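Local coordinates for protein ornithine carbamoyltransferase (Campylobacter jejuni subsp. jejuni, PDB 3TPF) that probably catalyses the reversible transfer of the carbamoyl group from carbamoyl phosphate to L-ornithine, making L-citrulline on the pathway to arginine, at residues T38-F43 against A90-V95; H125-L130 against Y291-L296; L130-T135 against F283-N288; T220-S225 against L258-P263. All coordinates share one frame; numbering follows the deposited sequence.

Contact 1: residues T38-F43 against A90-V95; sequences TLAMIF and AMVDFV
T38 and D93 hold each other at the start of two neighbouring strands. T38 N donates to D93 OD2 at 2.9 Å, reaching the lone pair that faces away from the other carboxylate oxygen; the bond is bent, 145° at the hydrogen. In the other direction D93 N donates to T38 OG1 at 3.2 Å. A chi1 of 58° sets that hydroxyl between the backbone N and the carbonyl carbon, where it also lies against V92. T38 O receives F94 N at 3.1 Å, and D93 N adds a weak bond to the same oxygen. Further along, A40 N meets F94 O at 3.0 Å, nearly straight at 171°. L39 and F94 thus pair in parallel, as do A40 and V95. They belong to the four-stranded parallel sheet of the carbamoyl-phosphate binding domain, where 38-43 and 94-98 are the two inner strands. The chain comes out of helix 81-91 and turns through V92 and D93 into the second of them. On the face with L39 and F94, the two side chains cross at about a right angle, with L39 CD1 3.4 Å from F94 CB. On the face with A40 and V95, A40 CB meets V92 CG2 at 3.9 Å, and I42 CD1 reaches V95 CG1. R304 bonds D93 O and forms a cation-pi contact with F94. L56 of the second subunit packs on T38.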
loop_
_atom_site.group_PDB
_atom_site.type_symbol
_atom_site.label_atom_id
_atom_site.label_comp_id
_atom_site.label_asym_id
_atom_site.label_seq_id
_atom_site.Cartn_x
_atom_site.Cartn_y
_atom_site.Cartn_z
ATOM N N THR B 38 9.400 -1.921 -13.173
ATOM C CA THR B 38 8.218 -1.800 -12.304
ATOM C C THR B 38 7.387 -3.074 -12.328
ATOM O O THR B 38 7.332 -3.758 -13.336
ATOM C CB THR B 38 7.237 -0.651 -12.681
ATOM O OG1 THR B 38 6.786 -0.832 -14.039
ATOM C CG2 THR B 38 7.894 0.615 -12.574
ATOM N N LEU B 39 6.851 -3.383 -11.173
ATOM C CA LEU B 39 6.100 -4.653 -11.013
ATOM C C LEU B 39 4.782 -4.378 -10.379
ATOM O O LEU B 39 4.719 -3.831 -9.294
ATOM C CB LEU B 39 6.874 -5.705 -10.112
ATOM C CG LEU B 39 5.852 -6.913 -9.743
ATOM C CD1 LEU B 39 5.587 -7.908 -10.893
ATOM C CD2 LEU B 39 6.178 -7.718 -8.497
ATOM N N ALA B 40 3.766 -4.700 -11.092
ATOM C CA ALA B 40 2.410 -4.487 -10.576
ATOM C C ALA B 40 2.091 -5.728 -9.826
ATOM O O ALA B 40 2.287 -6.779 -10.354
ATOM C CB ALA B 40 1.474 -4.367 -11.732
HETATM N N MSE B 41 1.631 -5.653 -8.613
HETATM C CA MSE B 41 1.243 -6.861 -7.937
HETATM C C MSE B 41 -0.250 -6.855 -7.730
HETATM O O MSE B 41 -0.786 -6.047 -6.972
HETATM C CB MSE B 41 1.908 -6.988 -6.581
HETATM C CG MSE B 41 3.398 -6.934 -6.734
HETATM SE SE MSE B 41 4.276 -6.974 -4.953
HETATM C CE MSE B 41 3.615 -5.268 -4.132
ATOM N N ILE B 42 -0.950 -7.762 -8.342
ATOM C CA ILE B 42 -2.459 -7.778 -8.159
ATOM C C ILE B 42 -2.903 -8.930 -7.311
ATOM O O ILE B 42 -2.719 -10.076 -7.704
ATOM C CB ILE B 42 -3.217 -7.940 -9.495
ATOM C CG1 ILE B 42 -2.904 -6.774 -10.428
ATOM C CG2 ILE B 42 -4.708 -8.038 -9.232
ATOM C CD1 ILE B 42 -3.312 -7.027 -11.851
ATOM N N PHE B 43 -3.439 -8.650 -6.161
ATOM C CA PHE B 43 -3.943 -9.720 -5.290
ATOM C C PHE B 43 -5.480 -9.817 -5.340
ATOM O O PHE B 43 -6.165 -8.835 -5.184
ATOM C CB PHE B 43 -3.489 -9.540 -3.847
ATOM C CG PHE B 43 -2.037 -9.701 -3.665
ATOM C CD1 PHE B 43 -1.158 -8.663 -3.978
ATOM C CD2 PHE B 43 -1.514 -10.902 -3.267
ATOM C CE1 PHE B 43 0.193 -8.824 -3.860
ATOM C CE2 PHE B 43 -0.115 -11.096 -3.207
ATOM C CZ PHE B 43 0.710 -10.039 -3.433
ATOM N N ALA B 90 0.264 -2.406 -19.762
ATOM C CA ALA B 90 0.890 -1.545 -20.745
ATOM C C ALA B 90 1.770 -0.582 -20.064
ATOM O O ALA B 90 2.625 0.047 -20.667
ATOM C CB ALA B 90 -0.144 -0.832 -21.561
HETATM N N MSE B 91 1.557 -0.438 -18.774
HETATM C CA MSE B 91 2.289 0.618 -18.044
HETATM C C MSE B 91 3.418 0.121 -17.207
HETATM O O MSE B 91 4.285 0.917 -16.828
HETATM C CB MSE B 91 1.324 1.317 -17.148
HETATM C CG MSE B 91 0.260 1.899 -18.052
HETATM SE SE MSE B 91 -1.065 2.940 -17.028
HETATM C CE MSE B 91 0.038 4.572 -16.776
ATOM N N VAL B 92 3.411 -1.174 -16.888
ATOM C CA VAL B 92 4.443 -1.729 -16.020
ATOM C C VAL B 92 5.268 -2.718 -16.789
ATOM O O VAL B 92 4.866 -3.171 -17.833
ATOM C CB VAL B 92 3.880 -2.406 -14.780
ATOM C CG1 VAL B 92 3.103 -1.391 -13.963
ATOM C CG2 VAL B 92 3.130 -3.667 -15.151
ATOM N N ASP B 93 6.406 -3.067 -16.238
ATOM C CA ASP B 93 7.260 -4.095 -16.840
ATOM C C ASP B 93 6.859 -5.511 -16.539
ATOM O O ASP B 93 7.144 -6.374 -17.338
ATOM C CB ASP B 93 8.715 -3.839 -16.461
ATOM C CG ASP B 93 9.122 -2.453 -16.867
ATOM O OD1 ASP B 93 9.031 -2.184 -18.085
ATOM O OD2 ASP B 93 9.372 -1.566 -16.013
ATOM N N PHE B 94 6.285 -5.776 -15.380
ATOM C CA PHE B 94 5.876 -7.100 -15.035
ATOM C C PHE B 94 4.581 -7.080 -14.315
ATOM O O PHE B 94 4.316 -6.104 -13.628
ATOM C CB PHE B 94 6.845 -7.783 -14.067
ATOM C CG PHE B 94 8.238 -7.736 -14.462
ATOM C CD1 PHE B 94 9.038 -6.726 -14.060
ATOM C CD2 PHE B 94 8.778 -8.692 -15.269
ATOM C CE1 PHE B 94 10.354 -6.638 -14.456
ATOM C CE2 PHE B 94 10.131 -8.622 -15.686
ATOM C CZ PHE B 94 10.889 -7.602 -15.279
ATOM N N VAL B 95 3.805 -8.152 -14.352
ATOM C CA VAL B 95 2.596 -8.149 -13.553
ATOM C C VAL B 95 2.503 -9.432 -12.782
ATOM O O VAL B 95 2.423 -10.467 -13.436
ATOM C CB VAL B 95 1.340 -8.055 -14.408
ATOM C CG1 VAL B 95 0.096 -8.390 -13.551
ATOM C CG2 VAL B 95 1.257 -6.700 -15.076
#

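Contact 2: residues H125-L130 against Y291-L296; sequences HPTQVL and YVVKAL
L130 lies against V292 where helices 126-138 and 279-302 meet. The approach of L130 CB to V292 CG1 is modelled too short to be trusted. One bond further, L130 CG lies 4.0 Å from V292 CG1. At the tip, L130 CD1 meets the same methyl at 3.6 Å. A chi1 of -86° points L130 CG away from its own carbonyl carbon, beside the backbone N. The other valine methyl, V292 CG2, turns to the backbone and sits 3.6 Å from L130 O. One turn earlier, T127 also points at helix 279-302. Its methyl CG2 meets L296 CD2 at 3.8 Å, the two side chains crossing at about a right angle, and V293 CG2 at 4.2 Å.

The axes of the short segments pass 9.5 Å apart with their directions at 114°. These are the two helices that link the domains in the aspartate/ornithine carbamoyltransferase fold. The first begins with the family's His-Pro-Thr-Gln sequence, with H125 at the N-cap position. H125, P126, T127 and Q128 are all predicted to bind carbamoyl phosphate. Q128 points away from helix 279-302, and its CB lies over one face of the H125 ring. T127 and L130, one turn apart, both face helix 279-302. F54 of helix 48-60 packs on both T127 and V293, while L19 of helix 13-28 covers L130. H125 N is bonded to S161 OG of helix 157-169.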
loop_
_atom_site.group_PDB
_atom_site.type_symbol
_atom_site.label_atom_id
_atom_site.label_comp_id
_atom_site.label_asym_id
_atom_site.label_seq_id
_atom_site.Cartn_x
_atom_site.Cartn_y
_atom_site.Cartn_z
ATOM N N HIS B 125 1.116 -23.481 -8.147
ATOM C CA HIS B 125 1.811 -22.537 -7.304
ATOM C C HIS B 125 3.301 -22.555 -7.583
ATOM O O HIS B 125 4.094 -22.821 -6.724
ATOM C CB HIS B 125 1.480 -22.795 -5.835
ATOM C CG HIS B 125 1.946 -21.691 -4.915
ATOM N ND1 HIS B 125 2.386 -20.467 -5.385
ATOM C CD2 HIS B 125 2.102 -21.652 -3.568
ATOM C CE1 HIS B 125 2.799 -19.729 -4.373
ATOM N NE2 HIS B 125 2.645 -20.422 -3.257
ATOM N N PRO B 126 3.690 -22.262 -8.818
ATOM C CA PRO B 126 5.085 -22.462 -9.263
ATOM C C PRO B 126 6.156 -21.683 -8.591
ATOM O O PRO B 126 7.261 -22.213 -8.482
ATOM C CB PRO B 126 5.053 -22.012 -10.713
ATOM C CG PRO B 126 3.941 -21.019 -10.744
ATOM C CD PRO B 126 2.887 -21.622 -9.860
ATOM N N THR B 127 5.940 -20.450 -8.212
ATOM C CA THR B 127 7.057 -19.703 -7.535
ATOM C C THR B 127 7.434 -20.408 -6.194
ATOM O O THR B 127 8.607 -20.524 -5.819
ATOM C CB THR B 127 6.767 -18.240 -7.249
ATOM O OG1 THR B 127 5.554 -18.159 -6.475
ATOM C CG2 THR B 127 6.631 -17.445 -8.507
ATOM N N GLN B 128 6.448 -21.036 -5.575
ATOM C CA GLN B 128 6.714 -21.800 -4.362
ATOM C C GLN B 128 7.615 -23.029 -4.635
ATOM O O GLN B 128 8.581 -23.332 -3.923
ATOM C CB GLN B 128 5.388 -22.212 -3.701
ATOM C CG GLN B 128 5.599 -22.940 -2.398
ATOM C CD GLN B 128 6.241 -22.088 -1.258
ATOM O OE1 GLN B 128 5.972 -20.881 -1.141
ATOM N NE2 GLN B 128 7.041 -22.751 -0.373
ATOM N N VAL B 129 7.237 -23.775 -5.658
ATOM C CA VAL B 129 8.022 -24.958 -5.997
ATOM C C VAL B 129 9.393 -24.528 -6.364
ATOM O O VAL B 129 10.330 -25.179 -5.980
ATOM C CB VAL B 129 7.333 -25.743 -7.037
ATOM C CG1 VAL B 129 8.267 -26.748 -7.659
ATOM C CG2 VAL B 129 6.054 -26.319 -6.432
ATOM N N LEU B 130 9.569 -23.386 -7.009
ATOM C CA LEU B 130 10.964 -22.984 -7.341
ATOM C C LEU B 130 11.735 -22.787 -6.078
ATOM O O LEU B 130 12.910 -23.117 -5.981
ATOM C CB LEU B 130 11.025 -21.699 -8.129
ATOM C CG LEU B 130 10.897 -21.760 -9.626
ATOM C CD1 LEU B 130 10.867 -20.380 -10.120
ATOM C CD2 LEU B 130 12.012 -22.492 -10.286
ATOM N N TYR B 291 14.832 -15.142 -3.585
ATOM C CA TYR B 291 15.994 -15.223 -4.522
ATOM C C TYR B 291 15.506 -15.768 -5.834
ATOM O O TYR B 291 16.012 -15.482 -6.892
ATOM C CB TYR B 291 17.108 -16.074 -3.929
ATOM C CG TYR B 291 17.481 -15.579 -2.566
ATOM C CD1 TYR B 291 18.174 -14.406 -2.412
ATOM C CD2 TYR B 291 17.067 -16.251 -1.411
ATOM C CE1 TYR B 291 18.491 -13.932 -1.161
ATOM C CE2 TYR B 291 17.396 -15.767 -0.148
ATOM C CZ TYR B 291 18.120 -14.615 -0.036
ATOM O OH TYR B 291 18.469 -14.088 1.187
ATOM N N VAL B 292 14.491 -16.558 -5.709
ATOM C CA VAL B 292 13.924 -17.324 -6.817
ATOM C C VAL B 292 13.030 -16.400 -7.646
ATOM O O VAL B 292 13.125 -16.331 -8.858
ATOM C CB VAL B 292 13.229 -18.605 -6.241
ATOM C CG1 VAL B 292 12.039 -18.973 -7.027
ATOM C CG2 VAL B 292 14.231 -19.789 -6.226
ATOM N N VAL B 293 12.217 -15.617 -6.968
ATOM C CA VAL B 293 11.489 -14.560 -7.684
ATOM C C VAL B 293 12.478 -13.565 -8.385
ATOM O O VAL B 293 12.295 -13.198 -9.549
ATOM C CB VAL B 293 10.492 -13.847 -6.809
ATOM C CG1 VAL B 293 9.963 -12.589 -7.528
ATOM C CG2 VAL B 293 9.333 -14.890 -6.461
ATOM N N LYS B 294 13.545 -13.205 -7.710
ATOM C CA LYS B 294 14.588 -12.396 -8.392
ATOM C C LYS B 294 15.049 -12.962 -9.706
ATOM O O LYS B 294 15.007 -12.302 -10.755
ATOM C CB LYS B 294 15.756 -12.194 -7.496
ATOM C CG LYS B 294 15.555 -11.067 -6.501
ATOM C CD LYS B 294 16.551 -11.188 -5.383
ATOM C CE LYS B 294 17.280 -9.858 -5.030
ATOM N NZ LYS B 294 18.434 -10.079 -4.129
ATOM N N ALA B 295 15.418 -14.233 -9.679
ATOM C CA ALA B 295 15.908 -14.922 -10.897
ATOM C C ALA B 295 14.822 -14.849 -11.955
ATOM O O ALA B 295 15.066 -14.562 -13.148
ATOM C CB ALA B 295 16.276 -16.385 -10.624
ATOM N N LEU B 296 13.625 -15.172 -11.525
ATOM C CA LEU B 296 12.500 -15.289 -12.447
ATOM C C LEU B 296 12.270 -13.970 -13.157
ATOM O O LEU B 296 12.100 -13.905 -14.342
ATOM C CB LEU B 296 11.222 -15.659 -11.628
ATOM C CG LEU B 296 9.944 -15.885 -12.322
ATOM C CD1 LEU B 296 10.084 -16.891 -13.444
ATOM C CD2 LEU B 296 9.001 -16.445 -11.264
#

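Contact 3: residues L130-T135 against F283-N288; sequences LGDLFT and FEEARN
The F134 ring meets the amide of N288 at its edge. N288 ND2 lies near the ring plane, 3.2 Å from F134 CD2, and N288 OD1 is 3.3 Å from F134 CE2. The two planes stand 70° apart, so this is no stack. F134 also packs against A23 and K27 of helix 13-28. The amide is fixed by its polar ends. N288 ND2 donates to T135 OG1 at 2.9 Å, almost perfectly straight at 178° and within the amide plane. E138 takes a second bond from ND2, and K27 NZ donates to OD1. K27 also forms a salt bridge with E284.

T135 in turn passes its hydroxyl hydrogen back to G131 O at 2.9 Å. That oxygen accepts T135 N as well, from the opposite face of its carbonyl plane. A chi1 of -62° places OG1 beside the backbone N, within reach of both G131 and N288. Here the two interdomain helices of the carbamoyltransferase fold, 126-138 and 279-302, come close: the segment axes approach to 8.5 Å. G131 CA and N288 CA are 5.7 Å apart.

Beside this, the side chains of D132 and E285 cross at a slant. The modelled approach of D132 OD1 to E285 OE2 is too short to be relied on. Q128 NE2 bonds weakly to both of those oxygens. W162 donates to D132 OD2, and H260 N to E285 OE1. On the far side of helix 279-302, A286 and R287 pack on V87 and A90 of the third subunit.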
loop_
_atom_site.group_PDB
_atom_site.type_symbol
_atom_site.label_atom_id
_atom_site.label_comp_id
_atom_site.label_asym_id
_atom_site.label_seq_id
_atom_site.Cartn_x
_atom_site.Cartn_y
_atom_site.Cartn_z
ATOM N N LEU B 130 9.569 -23.386 -7.009
ATOM C CA LEU B 130 10.964 -22.984 -7.341
ATOM C C LEU B 130 11.735 -22.787 -6.078
ATOM O O LEU B 130 12.910 -23.117 -5.981
ATOM C CB LEU B 130 11.025 -21.699 -8.129
ATOM C CG LEU B 130 10.897 -21.760 -9.626
ATOM C CD1 LEU B 130 10.867 -20.380 -10.120
ATOM C CD2 LEU B 130 12.012 -22.492 -10.286
ATOM N N GLY B 131 11.077 -22.217 -5.078
ATOM C CA GLY B 131 11.769 -21.927 -3.788
ATOM C C GLY B 131 12.114 -23.161 -2.951
ATOM O O GLY B 131 13.186 -23.296 -2.384
ATOM N N ASP B 132 11.187 -24.097 -2.981
ATOM C CA ASP B 132 11.396 -25.424 -2.445
ATOM C C ASP B 132 12.628 -26.067 -3.097
ATOM O O ASP B 132 13.544 -26.509 -2.421
ATOM C CB ASP B 132 10.144 -26.291 -2.662
ATOM C CG ASP B 132 8.986 -25.872 -1.769
ATOM O OD1 ASP B 132 9.144 -24.899 -0.967
ATOM O OD2 ASP B 132 7.925 -26.588 -1.757
ATOM N N LEU B 133 12.670 -26.035 -4.389
ATOM C CA LEU B 133 13.822 -26.563 -5.164
ATOM C C LEU B 133 15.130 -25.943 -4.749
ATOM O O LEU B 133 16.111 -26.624 -4.445
ATOM C CB LEU B 133 13.604 -26.255 -6.629
ATOM C CG LEU B 133 13.876 -27.325 -7.643
ATOM C CD1 LEU B 133 13.452 -28.688 -7.160
ATOM C CD2 LEU B 133 13.029 -26.964 -8.847
ATOM N N PHE B 134 15.120 -24.620 -4.675
ATOM C CA PHE B 134 16.330 -23.850 -4.283
ATOM C C PHE B 134 16.830 -24.400 -2.980
ATOM O O PHE B 134 18.059 -24.523 -2.736
ATOM C CB PHE B 134 15.944 -22.382 -4.077
ATOM C CG PHE B 134 17.066 -21.503 -3.628
ATOM C CD1 PHE B 134 17.853 -20.867 -4.550
ATOM C CD2 PHE B 134 17.307 -21.278 -2.309
ATOM C CE1 PHE B 134 18.926 -20.071 -4.155
ATOM C CE2 PHE B 134 18.400 -20.499 -1.898
ATOM C CZ PHE B 134 19.197 -19.879 -2.821
ATOM N N THR B 135 15.849 -24.694 -2.130
ATOM C CA THR B 135 16.138 -25.062 -0.739
ATOM C C THR B 135 16.719 -26.457 -0.633
ATOM O O THR B 135 17.658 -26.702 0.091
ATOM C CB THR B 135 14.907 -24.941 0.150
ATOM O OG1 THR B 135 14.479 -23.568 0.153
ATOM C CG2 THR B 135 15.307 -25.335 1.528
ATOM N N PHE B 283 12.043 -22.336 7.579
ATOM C CA PHE B 283 12.030 -20.892 7.487
ATOM C C PHE B 283 13.045 -20.386 6.490
ATOM O O PHE B 283 12.911 -19.272 6.049
ATOM C CB PHE B 283 12.185 -20.176 8.878
ATOM C CG PHE B 283 10.993 -20.344 9.763
ATOM C CD1 PHE B 283 9.782 -19.808 9.418
ATOM C CD2 PHE B 283 11.061 -21.127 10.891
ATOM C CE1 PHE B 283 8.638 -20.018 10.183
ATOM C CE2 PHE B 283 9.939 -21.316 11.691
ATOM C CZ PHE B 283 8.722 -20.750 11.336
ATOM N N GLU B 284 14.093 -21.149 6.197
ATOM C CA GLU B 284 14.955 -20.769 5.103
ATOM C C GLU B 284 14.110 -20.890 3.796
ATOM O O GLU B 284 14.151 -20.045 2.892
ATOM C CB GLU B 284 16.212 -21.628 5.054
ATOM C CG GLU B 284 17.486 -20.949 5.573
ATOM C CD GLU B 284 17.823 -19.614 4.836
ATOM O OE1 GLU B 284 18.312 -18.638 5.499
ATOM O OE2 GLU B 284 17.620 -19.522 3.575
ATOM N N GLU B 285 13.292 -21.933 3.764
ATOM C CA GLU B 285 12.433 -22.212 2.637
ATOM C C GLU B 285 11.644 -20.926 2.402
ATOM O O GLU B 285 11.676 -20.400 1.327
ATOM C CB GLU B 285 11.495 -23.411 2.896
ATOM C CG GLU B 285 10.506 -23.767 1.766
ATOM C CD GLU B 285 9.390 -24.782 2.145
ATOM O OE1 GLU B 285 9.472 -25.244 3.301
ATOM O OE2 GLU B 285 8.470 -25.096 1.283
ATOM N N ALA B 286 10.927 -20.461 3.431
ATOM C CA ALA B 286 10.130 -19.215 3.428
ATOM C C ALA B 286 10.848 -18.026 2.802
ATOM O O ALA B 286 10.423 -17.361 1.882
ATOM C CB ALA B 286 9.865 -18.882 4.880
ATOM N N ARG B 287 12.012 -17.796 3.321
ATOM C CA ARG B 287 12.820 -16.710 2.898
ATOM C C ARG B 287 13.350 -16.914 1.508
ATOM O O ARG B 287 13.570 -15.967 0.787
ATOM C CB ARG B 287 13.974 -16.629 3.867
ATOM C CG ARG B 287 14.925 -15.495 3.645
ATOM C CD ARG B 287 16.117 -15.787 4.507
ATOM N NE ARG B 287 16.887 -14.592 4.810
ATOM C CZ ARG B 287 18.211 -14.592 4.936
ATOM N NH1 ARG B 287 18.913 -15.729 4.747
ATOM N NH2 ARG B 287 18.844 -13.454 5.224
ATOM N N ASN B 288 13.623 -18.148 1.132
ATOM C CA ASN B 288 14.323 -18.421 -0.153
ATOM C C ASN B 288 13.420 -18.139 -1.415
ATOM O O ASN B 288 13.875 -17.989 -2.500
ATOM C CB ASN B 288 14.784 -19.873 -0.205
ATOM C CG ASN B 288 16.125 -20.143 0.460
ATOM O OD1 ASN B 288 16.878 -19.231 0.713
ATOM N ND2 ASN B 288 16.420 -21.430 0.746
#

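Contact 4: residues T220-S225 against L258-P263; sequences TDTWVS and LLHCLP
T220 N donates to L259 O at 3.0 Å, nearly along the C=O axis, and the touching parts of the two segments run 16° apart. Beyond this bond the H260 side chain packs against the T220-D221 backbone. Its chi1 of -165° puts CG anti to the backbone N, which turns one ring face to T220 O and D221 CA. D221 CA makes a CH-pi contact, 4.3 Å from the ring centroid, and T220 CG2 comes to 3.8 Å from H260 CD2. The carboxylate of D221 stands almost upright to the ring, at 85°. Both ring nitrogens are held: ND1 accepts L262 N at 2.9 Å near the ring plane, and NE2 is bonded to E269. That pair fixes the rotation of the imidazole. D221 OD1 lies 3.1 Å from C261 SG and accepts a weak bond from T222 N. N156 bonds weakly to D221 OD2. T222 CG2 rests on P263 O at 3.4 Å. T220 OG1 bonds to I152 O, and P263 packs on E79 of the third subunit. Strands 217-220 and 257-260 are neighbours in the parallel sheet of the Rossmann-like ornithine-binding domain. Their C-terminal loops carry D221 and S225, predicted to bind L-ornithine, and C261 and L262, predicted to bind carbamoyl phosphate. The second loop bears the His-Cys-Leu-Pro sequence of the family, with a cis bond before P263.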
loop_
_atom_site.group_PDB
_atom_site.type_symbol
_atom_site.label_atom_id
_atom_site.label_comp_id
_atom_site.label_asym_id
_atom_site.label_seq_id
_atom_site.Cartn_x
_atom_site.Cartn_y
_atom_site.Cartn_z
ATOM N N THR B 220 4.901 -31.296 2.807
ATOM C CA THR B 220 3.511 -31.358 3.152
ATOM C C THR B 220 2.919 -29.993 3.091
ATOM O O THR B 220 3.611 -28.999 2.903
ATOM C CB THR B 220 3.296 -31.972 4.526
ATOM O OG1 THR B 220 1.926 -32.337 4.669
ATOM C CG2 THR B 220 3.673 -31.035 5.593
ATOM N N ASP B 221 1.610 -29.941 3.228
ATOM C CA ASP B 221 0.872 -28.679 3.117
ATOM C C ASP B 221 -0.463 -28.767 3.828
ATOM O O ASP B 221 -0.972 -29.867 4.122
ATOM C CB ASP B 221 0.639 -28.352 1.640
ATOM C CG ASP B 221 0.147 -26.905 1.396
ATOM O OD1 ASP B 221 0.195 -26.033 2.316
ATOM O OD2 ASP B 221 -0.282 -26.645 0.251
ATOM N N THR B 222 -1.050 -27.610 4.084
ATOM C CA THR B 222 -2.367 -27.547 4.743
ATOM C C THR B 222 -3.355 -28.393 3.986
ATOM O O THR B 222 -3.269 -28.551 2.786
ATOM C CB THR B 222 -2.956 -26.127 4.750
ATOM O OG1 THR B 222 -3.602 -25.914 3.516
ATOM C CG2 THR B 222 -1.856 -25.030 4.847
ATOM N N TRP B 223 -4.324 -28.901 4.696
ATOM C CA TRP B 223 -5.327 -29.794 4.085
ATOM C C TRP B 223 -6.551 -29.047 3.640
ATOM O O TRP B 223 -7.175 -29.338 2.629
ATOM C CB TRP B 223 -5.775 -30.810 5.098
ATOM C CG TRP B 223 -4.722 -31.740 5.564
ATOM C CD1 TRP B 223 -3.651 -32.197 4.879
ATOM C CD2 TRP B 223 -4.691 -32.377 6.815
ATOM N NE1 TRP B 223 -2.922 -33.056 5.636
ATOM C CE2 TRP B 223 -3.558 -33.202 6.835
ATOM C CE3 TRP B 223 -5.528 -32.346 7.937
ATOM C CZ2 TRP B 223 -3.238 -34.007 7.936
ATOM C CZ3 TRP B 223 -5.201 -33.125 9.041
ATOM C CH2 TRP B 223 -4.070 -33.949 9.031
ATOM N N VAL B 224 -6.925 -28.106 4.479
ATOM C CA VAL B 224 -7.976 -27.184 4.160
ATOM C C VAL B 224 -7.339 -26.108 3.286
ATOM O O VAL B 224 -6.736 -25.142 3.766
ATOM C CB VAL B 224 -8.615 -26.681 5.447
ATOM C CG1 VAL B 224 -9.605 -25.572 5.128
ATOM C CG2 VAL B 224 -9.229 -27.886 6.120
ATOM N N SER B 225 -7.503 -26.319 1.985
ATOM C CA SER B 225 -6.872 -25.483 0.956
ATOM C C SER B 225 -7.703 -24.214 0.697
ATOM O O SER B 225 -8.930 -24.268 0.582
ATOM C CB SER B 225 -6.572 -26.299 -0.323
ATOM O OG SER B 225 -5.527 -27.271 -0.102
ATOM N N LEU B 258 12.192 -31.636 6.095
ATOM C CA LEU B 258 10.740 -31.466 6.004
ATOM C C LEU B 258 10.452 -30.058 5.443
ATOM O O LEU B 258 10.892 -29.070 5.994
ATOM C CB LEU B 258 10.074 -31.626 7.370
ATOM C CG LEU B 258 8.574 -31.246 7.439
ATOM C CD1 LEU B 258 7.783 -32.179 6.548
ATOM C CD2 LEU B 258 8.105 -31.229 8.873
ATOM N N LEU B 259 9.727 -29.984 4.359
ATOM C CA LEU B 259 9.352 -28.718 3.761
ATOM C C LEU B 259 7.843 -28.489 3.888
ATOM O O LEU B 259 7.073 -29.437 3.829
ATOM C CB LEU B 259 9.699 -28.663 2.282
ATOM C CG LEU B 259 11.161 -28.625 1.885
ATOM C CD1 LEU B 259 11.261 -28.519 0.392
ATOM C CD2 LEU B 259 11.848 -27.415 2.613
ATOM N N HIS B 260 7.469 -27.245 4.168
ATOM C CA HIS B 260 6.101 -26.791 4.301
ATOM C C HIS B 260 6.036 -25.361 3.803
ATOM O O HIS B 260 6.836 -24.544 4.200
ATOM C CB HIS B 260 5.677 -26.805 5.757
ATOM C CG HIS B 260 4.195 -26.692 5.965
ATOM N ND1 HIS B 260 3.429 -25.700 5.392
ATOM C CD2 HIS B 260 3.342 -27.433 6.726
ATOM C CE1 HIS B 260 2.169 -25.857 5.771
ATOM N NE2 HIS B 260 2.091 -26.894 6.589
ATOM N N CYS B 261 5.082 -25.045 2.941
ATOM C CA CYS B 261 5.028 -23.691 2.302
ATOM C C CYS B 261 4.489 -22.661 3.245
ATOM O O CYS B 261 4.774 -21.488 3.098
ATOM C CB CYS B 261 4.216 -23.624 1.014
ATOM S SG CYS B 261 2.511 -24.214 1.217
ATOM N N LEU B 262 3.746 -23.102 4.220
ATOM C CA LEU B 262 3.258 -22.210 5.308
ATOM C C LEU B 262 2.018 -21.491 4.848
ATOM O O LEU B 262 1.773 -21.395 3.664
ATOM C CB LEU B 262 4.287 -21.128 5.742
ATOM C CG LEU B 262 5.599 -21.525 6.409
ATOM C CD1 LEU B 262 6.368 -20.282 6.911
ATOM C CD2 LEU B 262 5.300 -22.459 7.603
ATOM N N PRO B 263 1.250 -20.995 5.769
ATOM C CA PRO B 263 1.393 -21.267 7.158
ATOM C C PRO B 263 1.069 -22.721 7.512
ATOM O O PRO B 263 0.379 -23.409 6.764
ATOM C CB PRO B 263 0.284 -20.418 7.778
ATOM C CG PRO B 263 -0.764 -20.377 6.715
ATOM C CD PRO B 263 0.082 -20.178 5.484
#

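How the contacts relate
Contact 1 comes first along the chain, in the sheet of the carbamoyl-phosphate domain. Contact 4 lies in the sheet of the ornithine domain, about 28 Å away between centres and on the opposite side of the chain's centre. Between them, contacts 2 and 3 both use helices 126-138 and 279-302. Their centres are about 9 Å apart and they share L130. Contact 4 is nested inside the loop closed by contact 3, and contact 3 inside that of contact 2. E285 OE1 and H260 N join contacts 3 and 4, and Q128 packs on C261 between contacts 2 and 4. The helix pair thus ties the two domains together beside the predicted substrate site.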